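PDB 2VOS: folylpolyglutamate synthase protein FOLC from Mycobacterium tuberculosis, which probably catalyses ATP-dependent addition of L-glutamate to dihydropteroate, giving dihydrofolate, and successive glutamate additions to tetrahydrofolate, with magnesium as cofactor. Local coordinates for residues Ile220-Ala223 / Pro228-Val231; Gly211-Lys216 / Pro239-Val244; Thr48-Leu53 / Trp181-Val186. All blocks are in the same frame, centred on the assembly; numbering follows the deposited sequence.

Interaction 1. Residues Ile220-Ala223 / Pro228-Val231; sequences ITRA and PDTV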
# COMPACT_ATOMS: atom_id res chain seq x y z
N ILE A 220 -17.44 5.32 1.99
CA ILE A 220 -18.43 4.83 2.95
C ILE A 220 -19.80 5.17 2.34
O ILE A 220 -20.16 6.36 2.30
CB ILE A 220 -18.28 5.56 4.33
CG1 ILE A 220 -16.87 5.39 4.93
CG2 ILE A 220 -19.35 5.09 5.33
CD1 ILE A 220 -16.51 6.44 6.04
N THR A 221 -20.57 4.18 1.89
CA THR A 221 -21.82 4.43 1.13
C THR A 221 -23.02 3.81 1.83
O THR A 221 -22.86 2.79 2.52
CB THR A 221 -21.72 3.85 -0.30
OG1 THR A 221 -21.57 2.44 -0.21
CG2 THR A 221 -20.48 4.36 -1.00
N ARG A 222 -24.21 4.37 1.64
CA ARG A 222 -25.42 3.79 2.23
C ARG A 222 -25.70 2.43 1.57
O ARG A 222 -25.58 2.28 0.36
CB ARG A 222 -26.60 4.73 2.06
CG ARG A 222 -27.95 4.18 2.61
CD ARG A 222 -28.98 5.30 2.86
NE ARG A 222 -30.30 4.84 3.32
CZ ARG A 222 -30.53 3.98 4.33
NH1 ARG A 222 -29.53 3.41 5.00
NH2 ARG A 222 -31.79 3.66 4.66
N ALA A 223 -26.03 1.42 2.38
CA ALA A 223 -26.33 0.07 1.87
C ALA A 223 -27.72 0.04 1.19
O ALA A 223 -28.60 0.85 1.54
CB ALA A 223 -26.29 -0.94 3.01
N PRO A 228 -27.79 -5.39 5.58
CA PRO A 228 -27.29 -4.74 6.77
C PRO A 228 -26.67 -3.40 6.38
O PRO A 228 -26.22 -3.26 5.23
CB PRO A 228 -26.18 -5.70 7.24
CG PRO A 228 -26.44 -6.99 6.50
CD PRO A 228 -26.98 -6.55 5.19
N ASP A 229 -26.65 -2.43 7.31
CA ASP A 229 -26.00 -1.14 7.06
C ASP A 229 -24.49 -1.33 6.84
O ASP A 229 -23.88 -2.26 7.36
CB ASP A 229 -26.20 -0.16 8.22
CG ASP A 229 -27.60 0.45 8.25
OD1 ASP A 229 -28.16 0.80 7.17
OD2 ASP A 229 -28.12 0.63 9.38
N THR A 230 -23.92 -0.40 6.09
CA THR A 230 -22.48 -0.39 5.82
C THR A 230 -21.76 -0.26 7.16
O THR A 230 -22.30 0.33 8.11
CB THR A 230 -22.10 0.77 4.87
OG1 THR A 230 -22.69 0.52 3.58
CG2 THR A 230 -20.55 0.89 4.68
N VAL A 231 -20.58 -0.83 7.27
CA VAL A 231 -19.78 -0.65 8.48
C VAL A 231 -18.53 0.09 8.07
O VAL A 231 -17.86 -0.37 7.16
CB VAL A 231 -19.34 -2.00 9.07
CG1 VAL A 231 -18.52 -1.79 10.28
CG2 VAL A 231 -20.53 -2.86 9.42
O HOH W 1 -25.72 1.77 5.33

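Interaction 2. Residues Gly211-Lys216 / Pro239-Val244; sequences GIAGEK and PKVMEV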
# COMPACT_ATOMS: atom_id res chain seq x y z
N GLY A 211 -10.66 18.42 4.16
CA GLY A 211 -11.01 18.12 2.77
C GLY A 211 -10.41 16.78 2.37
O GLY A 211 -11.02 16.00 1.62
N ILE A 212 -9.20 16.51 2.86
CA ILE A 212 -8.53 15.23 2.59
C ILE A 212 -9.35 14.08 3.19
O ILE A 212 -9.65 13.11 2.49
CB ILE A 212 -7.05 15.23 3.10
CG1 ILE A 212 -6.23 16.31 2.37
CG2 ILE A 212 -6.40 13.84 2.91
CD1 ILE A 212 -4.78 16.44 2.89
N ALA A 213 -9.74 14.21 4.45
CA ALA A 213 -10.61 13.23 5.15
C ALA A 213 -11.91 13.02 4.43
O ALA A 213 -12.34 11.88 4.23
CB ALA A 213 -10.89 13.68 6.57
N GLY A 214 -12.55 14.12 4.04
CA GLY A 214 -13.80 14.04 3.27
C GLY A 214 -13.76 13.25 1.96
O GLY A 214 -14.68 12.47 1.65
N GLU A 215 -12.71 13.46 1.17
CA GLU A 215 -12.57 12.70 -0.03
C GLU A 215 -12.47 11.17 0.25
O GLU A 215 -13.15 10.35 -0.41
CB GLU A 215 -11.31 13.15 -0.79
CG GLU A 215 -11.29 12.59 -2.19
CD GLU A 215 -10.05 13.00 -2.98
OE1 GLU A 215 -9.09 13.54 -2.37
OE2 GLU A 215 -10.03 12.75 -4.20
N LYS A 216 -11.61 10.78 1.19
CA LYS A 216 -11.47 9.33 1.50
C LYS A 216 -12.75 8.75 2.04
O LYS A 216 -13.03 7.57 1.83
CB LYS A 216 -10.33 9.09 2.48
CG LYS A 216 -9.02 9.75 1.94
CD LYS A 216 -7.85 9.40 2.84
CE LYS A 216 -6.58 10.17 2.44
NZ LYS A 216 -6.14 9.78 1.05
N PRO A 239 -7.96 14.34 15.52
CA PRO A 239 -9.34 14.75 15.79
C PRO A 239 -10.09 15.34 14.61
O PRO A 239 -11.26 14.95 14.37
CB PRO A 239 -9.19 15.80 16.88
CG PRO A 239 -7.97 15.26 17.68
CD PRO A 239 -7.05 14.72 16.62
N LYS A 240 -9.48 16.26 13.86
CA LYS A 240 -10.25 16.86 12.78
C LYS A 240 -10.62 15.88 11.68
O LYS A 240 -11.68 16.04 11.04
CB LYS A 240 -9.58 18.14 12.22
N VAL A 241 -9.75 14.90 11.45
CA VAL A 241 -10.04 13.80 10.54
C VAL A 241 -11.17 12.95 11.09
O VAL A 241 -12.19 12.77 10.41
CB VAL A 241 -8.78 12.96 10.25
CG1 VAL A 241 -9.11 11.66 9.52
CG2 VAL A 241 -7.80 13.82 9.40
N MSE A 242 -11.06 12.47 12.34
CA MSE A 242 -12.14 11.66 12.90
C MSE A 242 -13.52 12.35 12.79
O MSE A 242 -14.51 11.75 12.34
CB MSE A 242 -11.83 11.27 14.36
CG MSE A 242 -12.86 10.33 14.99
SE MSE A 242 -12.92 8.61 13.95
CE MSE A 242 -11.22 7.91 14.62
N GLU A 243 -13.60 13.63 13.16
CA GLU A 243 -14.85 14.37 13.06
C GLU A 243 -15.47 14.24 11.67
O GLU A 243 -16.66 13.90 11.51
CB GLU A 243 -14.60 15.82 13.41
N VAL A 244 -14.64 14.46 10.65
CA VAL A 244 -15.13 14.35 9.28
C VAL A 244 -15.58 12.93 8.93
O VAL A 244 -16.62 12.73 8.27
CB VAL A 244 -14.06 14.82 8.23
CG1 VAL A 244 -14.45 14.36 6.83
CG2 VAL A 244 -13.89 16.32 8.28

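Interaction 3. Residues Thr48-Leu53 / Trp181-Val186; sequences TRISAL and WDATNV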
# COMPACT_ATOMS: atom_id res chain seq x y z
N THR A 48 -18.22 8.56 -14.53
CA THR A 48 -19.04 8.31 -15.70
C THR A 48 -18.49 7.20 -16.58
O THR A 48 -19.22 6.29 -16.99
CB THR A 48 -19.24 9.62 -16.52
OG1 THR A 48 -20.20 10.44 -15.82
CG2 THR A 48 -19.81 9.30 -17.87
N ARG A 49 -17.20 7.26 -16.87
CA ARG A 49 -16.59 6.28 -17.76
C ARG A 49 -16.55 4.90 -17.13
O ARG A 49 -16.95 3.91 -17.76
CB ARG A 49 -15.17 6.72 -18.14
CG ARG A 49 -15.11 7.83 -19.19
CD ARG A 49 -13.63 8.16 -19.57
NE ARG A 49 -12.69 8.25 -18.44
CZ ARG A 49 -12.32 9.37 -17.82
NH1 ARG A 49 -12.79 10.57 -18.20
NH2 ARG A 49 -11.47 9.31 -16.81
N ILE A 50 -16.03 4.79 -15.90
CA ILE A 50 -15.88 3.46 -15.29
C ILE A 50 -17.29 2.91 -15.00
O ILE A 50 -17.54 1.72 -15.18
CB ILE A 50 -15.03 3.54 -14.00
CG1 ILE A 50 -14.76 2.14 -13.43
CG2 ILE A 50 -15.72 4.37 -12.92
CD1 ILE A 50 -13.89 1.31 -14.31
N SER A 51 -18.24 3.75 -14.58
CA SER A 51 -19.63 3.27 -14.45
C SER A 51 -20.22 2.73 -15.76
O SER A 51 -20.85 1.69 -15.76
CB SER A 51 -20.56 4.33 -13.91
OG SER A 51 -20.17 4.67 -12.60
N ALA A 52 -20.04 3.48 -16.85
CA ALA A 52 -20.51 3.02 -18.13
C ALA A 52 -19.87 1.68 -18.51
O ALA A 52 -20.55 0.80 -19.03
CB ALA A 52 -20.24 4.09 -19.22
N LEU A 53 -18.55 1.57 -18.34
CA LEU A 53 -17.86 0.32 -18.68
C LEU A 53 -18.41 -0.87 -17.86
O LEU A 53 -18.67 -1.96 -18.42
CB LEU A 53 -16.37 0.46 -18.46
CG LEU A 53 -15.56 -0.82 -18.80
CD1 LEU A 53 -15.83 -1.35 -20.25
CD2 LEU A 53 -14.07 -0.63 -18.53
N TRP A 181 -13.97 9.88 -5.58
CA TRP A 181 -13.98 9.94 -7.05
C TRP A 181 -13.00 8.95 -7.64
O TRP A 181 -12.64 9.08 -8.80
CB TRP A 181 -13.71 11.36 -7.58
CG TRP A 181 -14.74 12.36 -7.04
CD1 TRP A 181 -16.08 12.46 -7.38
CD2 TRP A 181 -14.52 13.32 -6.02
NE1 TRP A 181 -16.68 13.47 -6.66
CE2 TRP A 181 -15.75 13.98 -5.79
CE3 TRP A 181 -13.41 13.71 -5.29
CZ2 TRP A 181 -15.89 15.00 -4.88
CZ3 TRP A 181 -13.55 14.71 -4.37
CH2 TRP A 181 -14.78 15.36 -4.18
N ASP A 182 -12.60 7.94 -6.85
CA ASP A 182 -11.63 6.94 -7.33
C ASP A 182 -12.39 5.91 -8.20
O ASP A 182 -13.55 5.61 -7.92
CB ASP A 182 -11.01 6.19 -6.11
CG ASP A 182 -9.94 5.23 -6.52
OD1 ASP A 182 -8.88 5.73 -6.99
OD2 ASP A 182 -10.21 3.99 -6.48
N ALA A 183 -11.73 5.33 -9.20
CA ALA A 183 -12.37 4.37 -10.10
C ALA A 183 -12.95 3.15 -9.34
O ALA A 183 -13.91 2.55 -9.82
CB ALA A 183 -11.34 3.88 -11.22
N THR A 184 -12.42 2.81 -8.17
CA THR A 184 -12.91 1.63 -7.44
C THR A 184 -14.26 1.94 -6.79
O THR A 184 -14.93 1.03 -6.29
CB THR A 184 -11.93 1.21 -6.27
OG1 THR A 184 -11.73 2.32 -5.36
CG2 THR A 184 -10.55 0.81 -6.85
N ASN A 185 -14.66 3.21 -6.78
CA ASN A 185 -15.80 3.59 -5.94
C ASN A 185 -17.16 3.32 -6.64
O ASN A 185 -18.03 4.16 -6.64
CB ASN A 185 -15.68 5.04 -5.47
CG ASN A 185 -16.57 5.34 -4.27
OD1 ASN A 185 -16.85 4.44 -3.47
ND2 ASN A 185 -17.01 6.59 -4.14
N VAL A 186 -17.32 2.14 -7.21
CA VAL A 186 -18.54 1.76 -7.88
C VAL A 186 -19.02 0.44 -7.29
O VAL A 186 -19.75 -0.31 -7.96
CB VAL A 186 -18.28 1.54 -9.43
CG1 VAL A 186 -18.13 2.86 -10.10
CG2 VAL A 186 -17.00 0.69 -9.67

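Interaction 1. Residues Ile220-Ala223 / Pro228-Val231
The guanidinium of R222 meets D229 at its edge, close to its own plane, and within this contact neither of its faces takes part. NH1 of R222 lies 3.7 Å from OD1 of D229, a long salt bridge, and the two flat groups are turned 44° apart, so they do not form a coplanar, two-bonded pair. The stronger partner of this NH1 is D253, in a salt bridge of its own; D229 comes second. The pairing joins the two arms of one connection, the loop that leads from helix 209-217 into strand 231-234 of the α/β Mur ligase middle domain. R222 starts out away from the opposite arm; with CG anti to the backbone N (chi1 178°) and the chain extended as far as NE, its charged end still arrives beside D229.

A tighter link lies deeper. OG1 of T230 donates to the carbonyl O of T221 at 2.5 Å, approaching nearly end-on to the carbonyl, with a C=O···O angle of 170°. The methyls CG2 of I220 and CG2 of T230 come only loosely together at 4.4 Å. T230 and V231 also make backbone bonds to S255, P190 and A192, which ties this arm to the sheet, while OG1 of T221 is held by N188.

One ordered water bridges the arms: it accepts from N of T230 at 2.9 Å and from N of A223 at 3.0 Å, and it also lies next to D229. Nearer the unmodelled tip of the loop, CB of A223 abuts the carbonyl O of P228 at 3.2 Å.

Interaction 2. Residues Gly211-Lys216 / Pro239-Val244
V244 packs against A213 with no polar bond between the two segments; the shortest backbone bond within them, from N of E243 to O of P239 at 2.9 Å, closes the first turn of helix 239-251. That turn places V241 and V244, three residues apart, on the side facing helix 209-217, and the side-chain packing there is apolar, though one methyl rests on backbone. The short axes come within 8.6 Å of each other, with a crossing angle of -37°, so the helices run roughly in the same direction.

The methyl of A213 is the central element. It points toward the other helix and rests against CG1 of V244 at 3.6 Å, while CG1 of V241 closes on it from the preceding turn at 4.0 Å. V241 offers both of its methyls to this one carbon, CG2 standing only slightly farther away than CG1.

V244 reaches one residue further along. Its CG1 is anti to the backbone N (chi1 165°), which sends this branch past A213 and onto the main chain of G214. There it lies 3.4 Å from N of G214 and 3.6 Å from CA of the same residue: a methyl laid directly on helix backbone, where the partner has no side chain. G214 is also anchored from another direction, its carbonyl O accepting from NH2 of R180. Both valines also touch helix 209-217 further back, V241 at I209 and V244 at A210.

The V241 side chain is about 13 Å from the bound ADP, so this is framework rather than pocket. Two successive helices, separated in sequence by parallel strand 231-234 and packed side by side, are typical of consecutive β-α-β crossovers in the P-loop NTPase-like middle domain of Mur ligases.

Interaction 3. Residues Thr48-Leu53 / Trp181-Val186
A type I β turn, D182 to N185, presents A183, and V186 just after it completes the contact with I50 and S51 on helix 48-56, packing an early helix against the loop between strands 170-174 and 191-194 of the middle-domain sheet. The loop is stiffened from within. OD2 of D182 accepts from N of T184 at 3.0 Å, which makes an Asx turn; this N-H comes from above the carboxylate, 52° out of its plane. The same oxygen takes a short bond from OG1 of T184 at its anti lone pair, and N of G176 also donates to it. OG1 of T184 is also hydrogen-bonded to NE2 of H68. An inverse γ turn centred on N185 follows and brings V186 round to the helix.

I50 touches both A183 and V186. Its CG1 is anti to the backbone N (chi1 -175°) and reaches over the turn, coming 3.7 Å from the carbonyl O of A183. The methyl of A183 is more distant from that same CG1, at 4.4 Å. The other branch, CG2 of I50, meets CG1 of V186 at 4.0 Å, the two side chains crossing obliquely. Both branches border the carbonyl O of A183, and CG2 has V186 as well. Helix 151-165 adds to the enclosure, with F160 against V186 and E153 against A183.

V186 also leans on the next helical residue. CG1 of V186 lies 3.7 Å from OG of S51, a van der Waals approach of a methyl to the hydroxyl, which is hydrogen-bonded to the carbonyl O of L47.

Along the chain interaction 3 comes first, bringing helix 48-56 onto the 181-186 loop. Helix 209-217 then opens interaction 2, which closes only at helix 239-251, and interaction 1 falls between its two segments. Interactions 1 and 2 share the middle domain and flank strand 231-234: one pairs the arms of the loop entering it, the other pairs the helices before and after it. Their centres lie 18 Å apart; interaction 3 is 19 Å from interaction 1 and 22 Å from interaction 2. Interactions 2 and 3 nonetheless touch, OE2 of E215 packing 3.7 Å from CE3 of W181. Interactions 1 and 2 fasten the surroundings of one strand; interaction 3 attaches an early helix to the same domain.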